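Side-chain contact in fungal protease inhibitor-1 (Antheraea mylitta, PDB 3BT4), which inhibits fungal proteases from Aspergillus oryzae and Rhizopus oryzae as well as trypsin and chymotrypsin: residues Thr6-Cys9 and Lys10-Cys14. Residues are numbered along the deposited sequence; the frame is centred on the assembly and turned at random.
Sequences TNYC and KDHPC
H12 N donates to Y8 O at 2.8 Å, the one hydrogen bond across this helical turn that is not weak, and lies in the plane of the carbonyl it meets. The other backbone bonds are weak: D11 N shares its hydrogen between N7 O, at 3.4 Å, and Y8 O, and K10 N is divided between N7 O and a water that donates in turn to T6 O. With CG of Y8 anti to the backbone N (chi1 -179°), the phenol turns one face to the H12 ring in an offset stack, centroids 4.2 Å apart and planes inclined by 26°. H12 CD2 sits 3.3 Å above the middle of the phenol, while Y8 OH lies over one face of the imidazole, displaced toward its rim. Replacing Y8 with alanine would remove the ring and probably leave the imidazole free to turn, with L2, K36, C37 and C39 losing the side chain that touches them. Farther out, the aliphatic K10 CD passes N7 OD1 at 3.1 Å. P13 follows, its ring carbons against C9 O. The whole is a short surface helix in a cysteine-rich fold, tied with the segment after it to the chain around C39 and C40 by the C9–C39 and C14–C40 disulfides.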
loop_
_atom_site.group_PDB
_atom_site.type_symbol
_atom_site.label_atom_id
_atom_site.label_comp_id
_atom_site.label_asym_id
_atom_site.label_seq_id
_atom_site.Cartn_x
_atom_site.Cartn_y
_atom_site.Cartn_z
ATOM N N THR A 6 -0.126 -2.132 -16.837
ATOM C CA THR A 6 1.268 -1.766 -16.584
ATOM C C THR A 6 1.571 -0.261 -16.784
ATOM O O THR A 6 2.450 0.296 -16.110
ATOM C CB THR A 6 2.245 -2.659 -17.361
ATOM O OG1 THR A 6 1.899 -2.641 -18.745
ATOM C CG2 THR A 6 2.172 -4.105 -16.836
ATOM N N ASN A 7 0.810 0.398 -17.657
ATOM C CA ASN A 7 1.053 1.804 -18.004
ATOM C C ASN A 7 0.078 2.806 -17.422
ATOM O O ASN A 7 0.084 3.969 -17.820
ATOM C CB ASN A 7 1.029 1.977 -19.517
ATOM C CG ASN A 7 2.178 1.289 -20.194
ATOM O OD1 ASN A 7 3.325 1.390 -19.756
ATOM N ND2 ASN A 7 1.879 0.582 -21.277
ATOM N N TYR A 8 -0.773 2.364 -16.501
ATOM C CA TYR A 8 -1.758 3.249 -15.867
ATOM C C TYR A 8 -1.128 4.526 -15.296
ATOM O O TYR A 8 -1.595 5.641 -15.575
ATOM C CB TYR A 8 -2.516 2.496 -14.770
ATOM C CG TYR A 8 -3.562 3.336 -14.076
ATOM C CD1 TYR A 8 -4.893 3.274 -14.462
ATOM C CD2 TYR A 8 -3.211 4.195 -13.047
ATOM C CE1 TYR A 8 -5.847 4.057 -13.832
ATOM C CE2 TYR A 8 -4.144 4.976 -12.415
ATOM C CZ TYR A 8 -5.463 4.902 -12.804
ATOM O OH TYR A 8 -6.393 5.686 -12.163
ATOM N N CYS A 9 -0.058 4.355 -14.509
ATOM C CA CYS A 9 0.608 5.487 -13.863
ATOM C C CYS A 9 1.312 6.455 -14.842
ATOM O O CYS A 9 1.595 7.599 -14.490
ATOM C CB CYS A 9 1.548 5.008 -12.751
ATOM S SG CYS A 9 0.711 4.033 -11.462
ATOM N N LYS A 10 1.585 6.006 -16.064
ATOM C CA LYS A 10 2.047 6.923 -17.137
ATOM C C LYS A 10 0.932 7.892 -17.529
ATOM O O LYS A 10 1.179 9.059 -17.825
ATOM C CB LYS A 10 2.505 6.156 -18.380
ATOM C CG LYS A 10 3.672 5.244 -18.147
ATOM C CD LYS A 10 3.946 4.430 -19.384
ATOM C CE LYS A 10 5.434 4.187 -19.598
ATOM N NZ LYS A 10 6.079 3.755 -18.343
ATOM N N ASP A 11 -0.298 7.383 -17.521
ATOM C CA ASP A 11 -1.468 8.200 -17.811
ATOM C C ASP A 11 -1.952 8.959 -16.593
ATOM O O ASP A 11 -2.512 10.046 -16.731
ATOM C CB ASP A 11 -2.585 7.349 -18.419
ATOM C CG ASP A 11 -2.181 6.730 -19.736
ATOM O OD1 ASP A 11 -1.473 7.394 -20.523
ATOM O OD2 ASP A 11 -2.559 5.570 -19.988
ATOM N N HIS A 12 -1.701 8.396 -15.408
ATOM C CA HIS A 12 -2.098 9.002 -14.130
ATOM C C HIS A 12 -0.918 9.153 -13.156
ATOM O O HIS A 12 -0.906 8.543 -12.083
ATOM C CB HIS A 12 -3.240 8.201 -13.503
ATOM C CG HIS A 12 -4.358 7.920 -14.461
ATOM N ND1 HIS A 12 -5.409 8.788 -14.652
ATOM C CD2 HIS A 12 -4.564 6.888 -15.311
ATOM C CE1 HIS A 12 -6.217 8.303 -15.580
ATOM N NE2 HIS A 12 -5.734 7.144 -15.987
ATOM N N PRO A 13 0.072 10.000 -13.524
ATOM C CA PRO A 13 1.325 10.110 -12.776
ATOM C C PRO A 13 1.103 10.687 -11.391
ATOM O O PRO A 13 0.087 11.346 -11.151
ATOM C CB PRO A 13 2.159 11.064 -13.640
ATOM C CG PRO A 13 1.159 11.885 -14.384
ATOM C CD PRO A 13 0.043 10.929 -14.675
ATOM N N CYS A 14 2.028 10.418 -10.474
ATOM C CA CYS A 14 1.927 11.004 -9.147
ATOM C C CYS A 14 2.216 12.494 -9.203
ATOM O O CYS A 14 3.291 12.902 -9.624
ATOM C CB CYS A 14 2.850 10.321 -8.150
ATOM S SG CYS A 14 2.518 10.892 -6.498
HETATM O O HOH W 1 3.106 3.259 -15.566
#